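PDB 2PY5: DNA polymerase from Bacillus phage phi29, which replicates the viral DNA from a protein primer with high processivity and fidelity, displacing the non-template strand and proofreading with a 3'-5' exonuclease. Local coordinates for residues A492-L495 / T499-Q502; D235-K240 / R451-D456; N42-F47 / I71-R76. The protein carries 2 engineered substitutions. All coordinates share one frame; numbering follows the deposited sequence.

Contacts 1 and 2 are both buried and reach one antiparallel sheet of the polymerization region, contact 2 through a loop that packs on it; their centres are 9 Å apart. They meet directly: Y494 O of contact 1 lies 2.7 Å from E239 N of contact 2, a probable hydrogen bond, and the Y494 ring packs on I453. Contact 3 is a surface contact between two helices of the exonuclease region, its nearest atoms about 33 Å from either of the others. The chemistry follows the place. Contact 1 is a ladder of backbone bonds with paired tyrosines, contact 2 is apolar packing fringed by a water bridge, and contact 3 relies on one indole-carboxylate bond beside a leucine.

Contact 1: residues A492-L495 / T499-Q502; sequences AKYL and TYIQ
Y494 and Y500 face each other as a non-hydrogen-bonded pair in an antiparallel beta hairpin, strands 491-496 and 499-509, of the polymerase palm sheet. Their side chains run alongside one another in the same direction. The ring planes differ by only 21°, but with centroids 4.9 Å apart they are slid so far that they barely overlap. What touches is the CD2-CE2 side of Y494: its CD2 lies 3.3 Å from Y500 CB, and its CE2 sits over one face of the Y500 ring, 3.6 Å from Y500 CG. With chi1 67°, Y500 holds CG between its backbone N and carbonyl carbon, and its ring runs alongside that of Y494.

The strands are fixed by backbone bonds. K493 and I501 form a reciprocal pair, K493 N to I501 O at 3.0 Å and I501 N to K493 O at 2.9 Å, and L495 N reaches T499 O at 2.9 Å, close to the loop.

Farther out, Y500 bonds through its backbone to K529, a residue that stabilises the primer terminus, and Y500 itself is probably involved in binding template-primer DNA. H461 hydrogen-bonds the buried Y494 hydroxyl through ND1. The same hydroxyl oxygen accepts from Q502 NE2 at 2.9 Å, with a bent N-H...O angle of 146° although the oxygen lies in the Q502 amide plane.

Contact 2: residues D235-K240 / R451-D456; sequences DRFKEK and RIIYCD. With EDO (1,2-ethanediol), chain K; EDO (1,2-ethanediol), chain U.
The strand that enters the YCDTD motif, 452-456, receives the aromatic ring of F237 at its start, where I453 and Y454 form a classic beta bulge opposite H461. The evidence for a CH-pi contact is direct: I453 CG1 stands 4.1 Å from the F237 ring centroid and only 11° off the ring normal, so it sits over the centre of the face. The other branch of I453 also takes part, with I453 CG2 3.9 Å from F237 CB, and the two side chains cross at about a right angle. F237 CE1 additionally approaches the carbonyl I452 O at 3.4 Å.

R236 lies on the opposite face of the F237 ring, with its CG offset toward the rim. Because its chain bends at chi3 (85°), the guanidinium turns back until F237 CZ stands over one of its faces. Two of its nitrogens then work in the guanidinium plane. R236 NH2 gives a bond to water 1 at 2.8 Å, and that water donates to I452 O at 2.9 Å, bridging the segments where no direct hydrogen bond crosses. R236 NE holds O1 of an ethanediol, probably from the crystallisation liquor, at 2.8 Å. I452 O also accepts from N234 ND2, so this carbonyl is gripped from two donors.

From F237 to K240 the chain reverses in a type II turn, closed by K240 N to F237 O at 3.1 Å. At the far end of the strand, D456 belongs to the catalytic magnesium site. F237 and I453 both pack on T463 of strand 459-463, and I452 lies against A445 of helix 427-447.

Contact 3: residues N42-F47 / I71-R76; sequences NSLDEF and INWLER. With EDO (1,2-ethanediol), chain P.
W73 carries CG anti to its backbone N (chi1 -175°), which sends the indole out from helix 63-76 toward the first turn of helix 44-54; there D45 sets its CG beside its own N (chi1 -78°) and swings the carboxylate to meet the indole's N-H edge. W73 NE1 donates to D45 OD1 at 2.9 Å, with an N-H...O angle of 161°. The oxygen lies in the indole plane and is met nearly in line with its own C-O bond, while the carboxylate is turned steeply against the ring. L44 comes in obliquely beside this bond, its CD2 3.9 Å from W73 CB and its CG 4.0 Å from W73 CD1.

S43 is the N-cap of the helix: its OG accepts from E46 N at 3.1 Å. An ethanediol, probably from the crystallisation liquor, spans S43 and D45, with its O1 2.8 Å from S43 OG and its O2 donating to D45 OD2 at 2.6 Å.

This surface contact joins two helices of the exonuclease region. OD1 of D45 takes the indole N-H, while the donor to OD2 is the ethanediol; the nearby helix N-terminus would be expected to favour the ionised form of D45.

Contact 1: residues A492-L495 / T499-Q502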
ATOM      1  N   ALA F 492      16.624   8.441 -20.945  1.00 27.45           N
ATOM      2  CA  ALA F 492      15.469   7.777 -20.359  1.00 28.25           C
ATOM      3  C   ALA F 492      14.543   7.306 -21.476  1.00 28.60           C
ATOM      4  O   ALA F 492      14.684   7.700 -22.633  1.00 29.38           O
ATOM      5  CB  ALA F 492      14.742   8.709 -19.397  1.00 29.29           C
ATOM      6  N   LYS F 493      13.622   6.416 -21.118  1.00 28.93           N
ATOM      7  CA  LYS F 493      12.557   6.003 -22.008  1.00 31.00           C
ATOM      8  C   LYS F 493      11.327   5.653 -21.176  1.00 30.55           C
ATOM      9  O   LYS F 493      11.394   4.840 -20.244  1.00 28.64           O
ATOM     10  CB  LYS F 493      12.969   4.831 -22.894  1.00 31.04           C
ATOM     11  CG  LYS F 493      11.886   4.478 -23.944  1.00 34.25           C
ATOM     12  CD  LYS F 493      12.275   3.289 -24.798  1.00 39.32           C
ATOM     13  CE  LYS F 493      13.172   3.648 -25.973  1.00 42.96           C
ATOM     14  NZ  LYS F 493      13.181   2.525 -26.955  1.00 48.12           N
ATOM     15  N   TYR F 494      10.227   6.336 -21.483  1.00 28.81           N
ATOM     16  CA  TYR F 494       8.956   6.177 -20.786  1.00 29.49           C
ATOM     17  C   TYR F 494       7.958   5.558 -21.758  1.00 30.72           C
ATOM     18  O   TYR F 494       7.694   6.099 -22.832  1.00 31.50           O
ATOM     19  CB  TYR F 494       8.414   7.535 -20.313  1.00 31.28           C
ATOM     20  CG  TYR F 494       9.274   8.233 -19.284  1.00 29.07           C
ATOM     21  CD1 TYR F 494      10.454   8.886 -19.660  1.00 28.17           C
ATOM     22  CD2 TYR F 494       8.914   8.244 -17.946  1.00 28.98           C
ATOM     23  CE1 TYR F 494      11.252   9.544 -18.701  1.00 28.43           C
ATOM     24  CE2 TYR F 494       9.690   8.900 -16.993  1.00 29.21           C
ATOM     25  CZ  TYR F 494      10.862   9.529 -17.380  1.00 29.46           C
ATOM     26  OH  TYR F 494      11.643  10.168 -16.452  1.00 30.44           O
ATOM     27  N   LEU F 495       7.429   4.397 -21.400  1.00 32.07           N
ATOM     28  CA  LEU F 495       6.509   3.684 -22.287  1.00 31.09           C
ATOM     29  C   LEU F 495       5.060   3.928 -21.904  1.00 34.39           C
ATOM     30  O   LEU F 495       4.209   4.127 -22.773  1.00 35.73           O
ATOM     31  CB  LEU F 495       6.802   2.190 -22.236  1.00 31.33           C
ATOM     32  CG  LEU F 495       8.206   1.745 -22.613  1.00 29.74           C
ATOM     33  CD1 LEU F 495       8.331   0.238 -22.461  1.00 31.03           C
ATOM     34  CD2 LEU F 495       8.608   2.193 -24.027  1.00 30.99           C
ATOM     35  N   THR F 499       5.958   2.954 -16.013  1.00 33.28           N
ATOM     36  CA  THR F 499       6.743   2.060 -16.858  1.00 32.53           C
ATOM     37  C   THR F 499       7.815   2.861 -17.608  1.00 34.43           C
ATOM     38  O   THR F 499       7.552   3.414 -18.673  1.00 34.27           O
ATOM     39  CB  THR F 499       5.856   1.308 -17.867  1.00 33.51           C
ATOM     40  OG1 THR F 499       4.760   0.692 -17.166  1.00 32.75           O
ATOM     41  CG2 THR F 499       6.635   0.238 -18.608  1.00 33.16           C
ATOM     42  N   TYR F 500       9.005   2.941 -17.022  1.00 32.94           N
ATOM     43  CA  TYR F 500      10.089   3.719 -17.597  1.00 31.92           C
ATOM     44  C   TYR F 500      11.450   3.208 -17.125  1.00 30.98           C
ATOM     45  O   TYR F 500      11.547   2.457 -16.162  1.00 29.89           O
ATOM     46  CB  TYR F 500       9.932   5.212 -17.249  1.00 32.23           C
ATOM     47  CG  TYR F 500      10.100   5.542 -15.789  1.00 32.36           C
ATOM     48  CD1 TYR F 500      11.342   5.862 -15.302  1.00 33.24           C
ATOM     49  CD2 TYR F 500       9.026   5.535 -14.906  1.00 37.14           C
ATOM     50  CE1 TYR F 500      11.536   6.179 -13.981  1.00 34.46           C
ATOM     51  CE2 TYR F 500       9.228   5.848 -13.563  1.00 35.70           C
ATOM     52  CZ  TYR F 500      10.493   6.168 -13.130  1.00 34.99           C
ATOM     53  OH  TYR F 500      10.775   6.496 -11.809  1.00 39.55           O
ATOM     54  N   ILE F 501      12.487   3.618 -17.848  1.00 27.69           N
ATOM     55  CA  ILE F 501      13.867   3.366 -17.462  1.00 29.87           C
ATOM     56  C   ILE F 501      14.633   4.678 -17.509  1.00 29.27           C
ATOM     57  O   ILE F 501      14.281   5.594 -18.266  1.00 28.11           O
ATOM     58  CB  ILE F 501      14.573   2.302 -18.349  1.00 29.12           C
ATOM     59  CG1 ILE F 501      14.559   2.678 -19.841  1.00 27.65           C
ATOM     60  CG2 ILE F 501      13.920   0.938 -18.158  1.00 30.85           C
ATOM     61  CD1 ILE F 501      15.200   1.653 -20.761  1.00 27.27           C
ATOM     62  N   GLN F 502      15.671   4.764 -16.682  1.00 28.10           N
ATOM     63  CA  GLN F 502      16.599   5.898 -16.708  1.00 27.93           C
ATOM     64  C   GLN F 502      18.023   5.438 -16.504  1.00 29.10           C
ATOM     65  O   GLN F 502      18.272   4.480 -15.770  1.00 29.12           O
ATOM     66  CB  GLN F 502      16.272   6.883 -15.584  1.00 29.19           C
ATOM     67  CG  GLN F 502      14.867   7.481 -15.648  1.00 31.01           C
ATOM     68  CD  GLN F 502      14.504   8.250 -14.407  1.00 32.09           C
ATOM     69  OE1 GLN F 502      15.023   7.983 -13.320  1.00 36.20           O
ATOM     70  NE2 GLN F 502      13.568   9.190 -14.549  1.00 31.23           N
TER

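Contact 2: residues D235-K240 / R451-D456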
ATOM      1  N   ASP F 235       1.904  12.499 -23.465  1.00 33.28           N
ATOM      2  CA  ASP F 235       1.920  11.832 -24.777  1.00 34.40           C
ATOM      3  C   ASP F 235       3.093  12.247 -25.684  1.00 34.43           C
ATOM      4  O   ASP F 235       3.566  11.453 -26.507  1.00 36.02           O
ATOM      5  CB  ASP F 235       0.600  12.093 -25.511  1.00 35.86           C
ATOM      6  CG  ASP F 235      -0.525  11.177 -25.062  1.00 43.63           C
ATOM      7  OD1 ASP F 235      -0.267  10.122 -24.429  1.00 43.02           O
ATOM      8  OD2 ASP F 235      -1.693  11.518 -25.365  1.00 47.89           O
ATOM      9  N   ARG F 236       3.553  13.493 -25.551  1.00 33.52           N
ATOM     10  CA  ARG F 236       4.708  13.999 -26.286  1.00 36.10           C
ATOM     11  C   ARG F 236       5.932  13.096 -26.171  1.00 36.22           C
ATOM     12  O   ARG F 236       6.732  13.012 -27.107  1.00 36.70           O
ATOM     13  CB  ARG F 236       5.070  15.407 -25.790  1.00 38.51           C
ATOM     14  CG  ARG F 236       6.224  16.029 -26.518  1.00 40.65           C
ATOM     15  CD  ARG F 236       6.137  17.528 -26.542  1.00 41.95           C
ATOM     16  NE  ARG F 236       6.697  18.146 -25.345  1.00 41.30           N
ATOM     17  CZ  ARG F 236       7.982  18.462 -25.176  1.00 40.12           C
ATOM     18  NH1 ARG F 236       8.893  18.176 -26.096  1.00 42.91           N
ATOM     19  NH2 ARG F 236       8.369  19.044 -24.045  1.00 39.46           N
ATOM     20  N   PHE F 237       6.064  12.429 -25.017  1.00 34.08           N
ATOM     21  CA  PHE F 237       7.229  11.595 -24.692  1.00 33.62           C
ATOM     22  C   PHE F 237       6.972  10.087 -24.682  1.00 35.72           C
ATOM     23  O   PHE F 237       7.896   9.295 -24.446  1.00 35.96           O
ATOM     24  CB  PHE F 237       7.785  12.035 -23.329  1.00 33.42           C
ATOM     25  CG  PHE F 237       8.336  13.410 -23.353  1.00 32.44           C
ATOM     26  CD1 PHE F 237       7.625  14.472 -22.824  1.00 31.27           C
ATOM     27  CD2 PHE F 237       9.556  13.663 -23.949  1.00 35.08           C
ATOM     28  CE1 PHE F 237       8.134  15.746 -22.851  1.00 31.91           C
ATOM     29  CE2 PHE F 237      10.062  14.946 -23.991  1.00 35.04           C
ATOM     30  CZ  PHE F 237       9.343  15.987 -23.436  1.00 34.23           C
ATOM     31  N   LYS F 238       5.743   9.681 -24.970  1.00 36.86           N
ATOM     32  CA  LYS F 238       5.373   8.266 -24.960  1.00 36.77           C
ATOM     33  C   LYS F 238       6.204   7.447 -25.950  1.00 36.68           C
ATOM     34  O   LYS F 238       6.157   7.687 -27.162  1.00 39.01           O
ATOM     35  CB  LYS F 238       3.889   8.113 -25.296  1.00 38.87           C
ATOM     36  CG  LYS F 238       3.356   6.706 -25.091  1.00 42.03           C
ATOM     37  CD  LYS F 238       1.840   6.694 -25.116  1.00 45.66           C
ATOM     38  CE  LYS F 238       1.272   5.378 -24.625  1.00 48.50           C
ATOM     39  NZ  LYS F 238      -0.219   5.409 -24.453  1.00 50.61           N
ATOM     40  N   GLU F 239       6.975   6.500 -25.413  1.00 34.87           N
ATOM     41  CA  GLU F 239       7.776   5.557 -26.195  1.00 34.36           C
ATOM     42  C   GLU F 239       8.953   6.212 -26.935  1.00 35.80           C
ATOM     43  O   GLU F 239       9.555   5.592 -27.811  1.00 39.01           O
ATOM     44  CB  GLU F 239       6.896   4.730 -27.167  1.00 34.92           C
ATOM     45  CG  GLU F 239       5.867   3.853 -26.478  1.00 36.19           C
ATOM     46  CD  GLU F 239       4.976   3.088 -27.440  1.00 36.88           C
ATOM     47  OE1 GLU F 239       5.487   2.252 -28.204  1.00 36.63           O
ATOM     48  OE2 GLU F 239       3.751   3.308 -27.407  1.00 38.08           O
ATOM     49  N   LYS F 240       9.302   7.442 -26.550  1.00 36.67           N
ATOM     50  CA  LYS F 240      10.387   8.190 -27.182  1.00 39.62           C
ATOM     51  C   LYS F 240      11.681   8.045 -26.387  1.00 39.93           C
ATOM     52  O   LYS F 240      11.661   7.976 -25.158  1.00 36.90           O
ATOM     53  CB  LYS F 240      10.040   9.682 -27.279  1.00 42.05           C
ATOM     54  CG  LYS F 240       8.737  10.003 -27.997  1.00 45.77           C
ATOM     55  CD  LYS F 240       8.758   9.538 -29.435  1.00 47.33           C
ATOM     56  CE  LYS F 240       7.478   9.931 -30.164  1.00 49.22           C
ATOM     57  NZ  LYS F 240       7.447   9.393 -31.560  1.00 51.13           N
ATOM     58  N   ARG F 451       8.545  21.514 -20.102  1.00 30.14           N
ATOM     59  CA  ARG F 451       9.564  20.492 -19.846  1.00 30.08           C
ATOM     60  C   ARG F 451       8.997  19.218 -19.221  1.00 31.47           C
ATOM     61  O   ARG F 451       9.725  18.269 -19.026  1.00 30.33           O
ATOM     62  CB  ARG F 451      10.644  21.082 -18.935  1.00 31.77           C
ATOM     63  CG  ARG F 451      11.455  22.199 -19.600  1.00 31.12           C
ATOM     64  CD  ARG F 451      12.363  22.891 -18.589  1.00 33.42           C
ATOM     65  NE  ARG F 451      13.317  21.962 -17.980  1.00 32.11           N
ATOM     66  CZ  ARG F 451      14.196  22.283 -17.033  1.00 33.66           C
ATOM     67  NH1 ARG F 451      14.250  23.526 -16.564  1.00 33.02           N
ATOM     68  NH2 ARG F 451      15.015  21.357 -16.551  1.00 31.97           N
ATOM     69  N   ILE F 452       7.701  19.195 -18.917  1.00 30.29           N
ATOM     70  CA  ILE F 452       7.128  18.079 -18.167  1.00 30.20           C
ATOM     71  C   ILE F 452       7.038  16.800 -19.000  1.00 30.86           C
ATOM     72  O   ILE F 452       6.467  16.786 -20.095  1.00 31.93           O
ATOM     73  CB  ILE F 452       5.748  18.428 -17.553  1.00 29.44           C
ATOM     74  CG1 ILE F 452       5.308  17.360 -16.555  1.00 31.09           C
ATOM     75  CG2 ILE F 452       4.665  18.624 -18.659  1.00 29.19           C
ATOM     76  CD1 ILE F 452       6.175  17.266 -15.292  1.00 31.25           C
ATOM     77  N   ILE F 453       7.625  15.733 -18.456  1.00 29.44           N
ATOM     78  CA  ILE F 453       7.561  14.405 -19.053  1.00 30.94           C
ATOM     79  C   ILE F 453       6.492  13.546 -18.383  1.00 30.02           C
ATOM     80  O   ILE F 453       5.657  12.931 -19.061  1.00 29.48           O
ATOM     81  CB  ILE F 453       8.911  13.644 -18.905  1.00 29.69           C
ATOM     82  CG1 ILE F 453      10.070  14.407 -19.536  1.00 28.99           C
ATOM     83  CG2 ILE F 453       8.812  12.234 -19.547  1.00 30.50           C
ATOM     84  CD1 ILE F 453      11.469  13.875 -19.076  1.00 29.86           C
ATOM     85  N   TYR F 454       6.526  13.509 -17.047  1.00 30.04           N
ATOM     86  CA  TYR F 454       5.855  12.455 -16.288  1.00 29.26           C
ATOM     87  C   TYR F 454       5.640  12.896 -14.857  1.00 29.85           C
ATOM     88  O   TYR F 454       6.504  13.547 -14.290  1.00 30.58           O
ATOM     89  CB  TYR F 454       6.758  11.213 -16.315  1.00 30.97           C
ATOM     90  CG  TYR F 454       6.288  10.009 -15.541  1.00 31.38           C
ATOM     91  CD1 TYR F 454       5.215   9.259 -15.972  1.00 32.79           C
ATOM     92  CD2 TYR F 454       6.904   9.628 -14.352  1.00 31.94           C
ATOM     93  CE1 TYR F 454       4.769   8.150 -15.262  1.00 33.66           C
ATOM     94  CE2 TYR F 454       6.482   8.506 -13.655  1.00 31.87           C
ATOM     95  CZ  TYR F 454       5.420   7.776 -14.098  1.00 33.29           C
ATOM     96  OH  TYR F 454       4.969   6.668 -13.396  1.00 34.28           O
ATOM     97  N   CYS F 455       4.491  12.541 -14.295  1.00 31.38           N
ATOM     98  CA  CYS F 455       4.214  12.719 -12.872  1.00 32.18           C
ATOM     99  C   CYS F 455       3.832  11.387 -12.267  1.00 32.25           C
ATOM    100  O   CYS F 455       3.106  10.613 -12.887  1.00 31.29           O
ATOM    101  CB  CYS F 455       3.014  13.644 -12.678  1.00 32.85           C
ATOM    102  SG  CYS F 455       3.207  15.299 -13.364  1.00 34.66           S
ATOM    103  N   ASP F 456       4.277  11.149 -11.041  1.00 31.67           N
ATOM    104  CA  ASP F 456       3.739  10.043 -10.262  1.00 32.22           C
ATOM    105  C   ASP F 456       3.633  10.389  -8.791  1.00 32.97           C
ATOM    106  O   ASP F 456       4.599  10.236  -8.038  1.00 35.04           O
ATOM    107  CB  ASP F 456       4.554   8.768 -10.413  1.00 35.98           C
ATOM    108  CG  ASP F 456       3.907   7.582  -9.679  1.00 39.12           C
ATOM    109  OD1 ASP F 456       2.722   7.717  -9.259  1.00 36.14           O
ATOM    110  OD2 ASP F 456       4.555   6.521  -9.525  1.00 39.47           O
TER
HETATM  111  C1  EDO K8009       3.966  19.933 -23.617  1.00 48.22           C
HETATM  112  O1  EDO K8009       4.150  18.661 -24.231  1.00 45.49           O
HETATM  113  C2  EDO K8009       5.077  20.909 -24.004  1.00 49.35           C
HETATM  114  O2  EDO K8009       4.827  21.510 -25.284  1.00 51.70           O
HETATM  115  C1  EDO U9010       5.145   7.823  -5.574  1.00 51.48           C
HETATM  116  O1  EDO U9010       4.685   6.736  -4.764  1.00 52.74           O
HETATM  117  C2  EDO U9010       6.660   7.757  -5.773  1.00 50.95           C
HETATM  118  O2  EDO U9010       7.058   8.246  -7.069  1.00 51.10           O
HETATM  119  O   HOH W   1       6.492  18.987 -21.930  1.00 29.16           O

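Contact 3: residues N42-F47 / I71-R76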
ATOM      1  N   ASN F  42       8.835 -31.097   8.957  1.00 30.75           N
ATOM      2  CA  ASN F  42       8.451 -31.372   7.575  1.00 30.45           C
ATOM      3  C   ASN F  42       7.030 -31.916   7.430  1.00 31.87           C
ATOM      4  O   ASN F  42       6.699 -32.528   6.426  1.00 32.88           O
ATOM      5  CB  ASN F  42       9.482 -32.293   6.910  1.00 30.14           C
ATOM      6  CG  ASN F  42       9.416 -33.729   7.410  1.00 29.40           C
ATOM      7  OD1 ASN F  42       8.681 -34.034   8.361  1.00 32.78           O
ATOM      8  ND2 ASN F  42      10.174 -34.635   6.759  1.00 30.66           N
ATOM      9  N   SER F  43       6.187 -31.658   8.424  1.00 32.19           N
ATOM     10  CA  SER F  43       4.807 -32.169   8.440  1.00 31.45           C
ATOM     11  C   SER F  43       3.802 -31.104   8.848  1.00 31.28           C
ATOM     12  O   SER F  43       3.879 -30.595   9.948  1.00 32.49           O
ATOM     13  CB  SER F  43       4.719 -33.333   9.426  1.00 31.61           C
ATOM     14  OG  SER F  43       3.382 -33.715   9.672  1.00 33.20           O
ATOM     15  N   LEU F  44       2.864 -30.773   7.959  1.00 30.95           N
ATOM     16  CA  LEU F  44       1.774 -29.862   8.311  1.00 28.60           C
ATOM     17  C   LEU F  44       0.923 -30.447   9.425  1.00 30.17           C
ATOM     18  O   LEU F  44       0.467 -29.713  10.302  1.00 30.77           O
ATOM     19  CB  LEU F  44       0.894 -29.521   7.099  1.00 31.94           C
ATOM     20  CG  LEU F  44      -0.221 -28.498   7.326  1.00 30.17           C
ATOM     21  CD1 LEU F  44       0.341 -27.183   7.937  1.00 31.39           C
ATOM     22  CD2 LEU F  44      -0.969 -28.164   6.045  1.00 33.20           C
ATOM     23  N   ASP F  45       0.693 -31.755   9.407  1.00 30.52           N
ATOM     24  CA  ASP F  45      -0.065 -32.395  10.477  1.00 31.04           C
ATOM     25  C   ASP F  45       0.569 -32.110  11.832  1.00 30.80           C
ATOM     26  O   ASP F  45      -0.121 -31.793  12.782  1.00 31.21           O
ATOM     27  CB  ASP F  45      -0.124 -33.908  10.284  1.00 29.17           C
ATOM     28  CG  ASP F  45      -1.133 -34.355   9.230  1.00 30.14           C
ATOM     29  OD1 ASP F  45      -2.033 -33.579   8.859  1.00 31.87           O
ATOM     30  OD2 ASP F  45      -1.056 -35.544   8.806  1.00 32.51           O
ATOM     31  N   GLU F  46       1.887 -32.239  11.899  1.00 31.90           N
ATOM     32  CA  GLU F  46       2.617 -31.974  13.124  1.00 29.32           C
ATOM     33  C   GLU F  46       2.458 -30.509  13.537  1.00 31.32           C
ATOM     34  O   GLU F  46       2.214 -30.215  14.718  1.00 32.95           O
ATOM     35  CB  GLU F  46       4.085 -32.294  12.911  1.00 31.08           C
ATOM     36  CG  GLU F  46       4.909 -32.220  14.151  1.00 32.89           C
ATOM     37  CD  GLU F  46       6.299 -32.727  13.904  1.00 34.60           C
ATOM     38  OE1 GLU F  46       7.143 -31.933  13.436  1.00 36.44           O
ATOM     39  OE2 GLU F  46       6.537 -33.939  14.150  1.00 38.73           O
ATOM     40  N   PHE F  47       2.616 -29.610  12.568  1.00 30.85           N
ATOM     41  CA  PHE F  47       2.497 -28.164  12.830  1.00 29.25           C
ATOM     42  C   PHE F  47       1.105 -27.847  13.377  1.00 30.67           C
ATOM     43  O   PHE F  47       0.952 -27.140  14.389  1.00 30.92           O
ATOM     44  CB  PHE F  47       2.720 -27.363  11.551  1.00 29.83           C
ATOM     45  CG  PHE F  47       2.537 -25.864  11.748  1.00 30.03           C
ATOM     46  CD1 PHE F  47       3.534 -25.125  12.396  1.00 32.55           C
ATOM     47  CD2 PHE F  47       1.403 -25.202  11.295  1.00 31.64           C
ATOM     48  CE1 PHE F  47       3.378 -23.751  12.614  1.00 32.38           C
ATOM     49  CE2 PHE F  47       1.256 -23.824  11.499  1.00 31.95           C
ATOM     50  CZ  PHE F  47       2.258 -23.113  12.161  1.00 32.00           C
ATOM     51  N   ILE F  71      -6.183 -23.366   5.857  1.00 30.51           N
ATOM     52  CA  ILE F  71      -7.623 -23.588   5.668  1.00 29.56           C
ATOM     53  C   ILE F  71      -7.895 -24.923   4.952  1.00 29.72           C
ATOM     54  O   ILE F  71      -8.830 -25.645   5.322  1.00 31.71           O
ATOM     55  CB  ILE F  71      -8.327 -22.382   5.023  1.00 30.20           C
ATOM     56  CG1 ILE F  71      -8.244 -21.180   5.969  1.00 32.28           C
ATOM     57  CG2 ILE F  71      -9.810 -22.693   4.781  1.00 33.49           C
ATOM     58  CD1 ILE F  71      -8.862 -19.915   5.399  1.00 33.43           C
ATOM     59  N   ASN F  72      -7.091 -25.243   3.935  1.00 28.74           N
ATOM     60  CA  ASN F  72      -7.181 -26.562   3.311  1.00 28.92           C
ATOM     61  C   ASN F  72      -7.063 -27.677   4.359  1.00 29.31           C
ATOM     62  O   ASN F  72      -7.774 -28.666   4.304  1.00 31.47           O
ATOM     63  CB  ASN F  72      -6.104 -26.737   2.232  1.00 30.00           C
ATOM     64  CG  ASN F  72      -6.560 -26.253   0.865  1.00 31.84           C
ATOM     65  OD1 ASN F  72      -6.375 -25.065   0.509  1.00 33.40           O
ATOM     66  ND2 ASN F  72      -7.173 -27.127   0.113  1.00 27.58           N
ATOM     67  N   TRP F  73      -6.165 -27.516   5.325  1.00 30.45           N
ATOM     68  CA  TRP F  73      -6.008 -28.533   6.370  1.00 30.55           C
ATOM     69  C   TRP F  73      -7.230 -28.564   7.287  1.00 28.20           C
ATOM     70  O   TRP F  73      -7.779 -29.626   7.561  1.00 30.45           O
ATOM     71  CB  TRP F  73      -4.742 -28.282   7.191  1.00 31.84           C
ATOM     72  CG  TRP F  73      -4.437 -29.354   8.208  1.00 30.70           C
ATOM     73  CD1 TRP F  73      -3.609 -30.429   8.035  1.00 32.38           C
ATOM     74  CD2 TRP F  73      -4.960 -29.467   9.545  1.00 31.58           C
ATOM     75  NE1 TRP F  73      -3.584 -31.195   9.159  1.00 32.75           N
ATOM     76  CE2 TRP F  73      -4.399 -30.636  10.108  1.00 31.79           C
ATOM     77  CE3 TRP F  73      -5.836 -28.701  10.317  1.00 32.17           C
ATOM     78  CZ2 TRP F  73      -4.690 -31.055  11.405  1.00 32.29           C
ATOM     79  CZ3 TRP F  73      -6.118 -29.102  11.602  1.00 31.02           C
ATOM     80  CH2 TRP F  73      -5.560 -30.289  12.133  1.00 32.59           C
ATOM     81  N   LEU F  74      -7.666 -27.383   7.738  1.00 28.88           N
ATOM     82  CA  LEU F  74      -8.779 -27.296   8.660  1.00 28.82           C
ATOM     83  C   LEU F  74      -9.991 -28.020   8.092  1.00 30.86           C
ATOM     84  O   LEU F  74     -10.605 -28.814   8.771  1.00 31.69           O
ATOM     85  CB  LEU F  74      -9.111 -25.829   8.992  1.00 31.12           C
ATOM     86  CG  LEU F  74      -8.087 -25.118   9.867  1.00 31.02           C
ATOM     87  CD1 LEU F  74      -8.310 -23.615   9.800  1.00 31.44           C
ATOM     88  CD2 LEU F  74      -8.173 -25.588  11.318  1.00 31.36           C
ATOM     89  N   GLU F  75     -10.295 -27.747   6.819  1.00 29.20           N
ATOM     90  CA  GLU F  75     -11.466 -28.313   6.142  1.00 30.87           C
ATOM     91  C   GLU F  75     -11.411 -29.828   6.003  1.00 32.57           C
ATOM     92  O   GLU F  75     -12.456 -30.461   5.874  1.00 33.72           O
ATOM     93  CB  GLU F  75     -11.625 -27.664   4.766  1.00 30.61           C
ATOM     94  CG  GLU F  75     -12.073 -26.194   4.846  1.00 31.30           C
ATOM     95  CD  GLU F  75     -13.550 -26.051   5.141  1.00 33.24           C
ATOM     96  OE1 GLU F  75     -14.331 -26.956   4.754  1.00 34.31           O
ATOM     97  OE2 GLU F  75     -13.954 -25.021   5.733  1.00 33.28           O
ATOM     98  N   ARG F  76     -10.207 -30.405   6.014  1.00 31.44           N
ATOM     99  CA  ARG F  76     -10.046 -31.858   5.910  1.00 32.59           C
ATOM    100  C   ARG F  76      -9.855 -32.556   7.252  1.00 32.99           C
ATOM    101  O   ARG F  76      -9.762 -33.785   7.315  1.00 31.20           O
ATOM    102  CB  ARG F  76      -8.866 -32.171   4.997  1.00 32.53           C
ATOM    103  CG  ARG F  76      -9.110 -31.821   3.535  1.00 31.67           C
ATOM    104  CD  ARG F  76      -7.845 -31.989   2.765  1.00 33.85           C
ATOM    105  NE  ARG F  76      -8.042 -31.866   1.318  1.00 35.25           N
ATOM    106  CZ  ARG F  76      -8.129 -30.698   0.682  1.00 34.38           C
ATOM    107  NH1 ARG F  76      -8.050 -29.555   1.333  1.00 35.27           N
ATOM    108  NH2 ARG F  76      -8.296 -30.679  -0.628  1.00 36.14           N
TER
HETATM  109  C1  EDO P9001       2.066 -36.676  10.901  1.00 41.19           C
HETATM  110  O1  EDO P9001       3.279 -35.991  11.228  1.00 40.31           O
HETATM  111  C2  EDO P9001       1.896 -36.783   9.390  1.00 41.57           C
HETATM  112  O2  EDO P9001       0.659 -37.439   9.059  1.00 40.67           O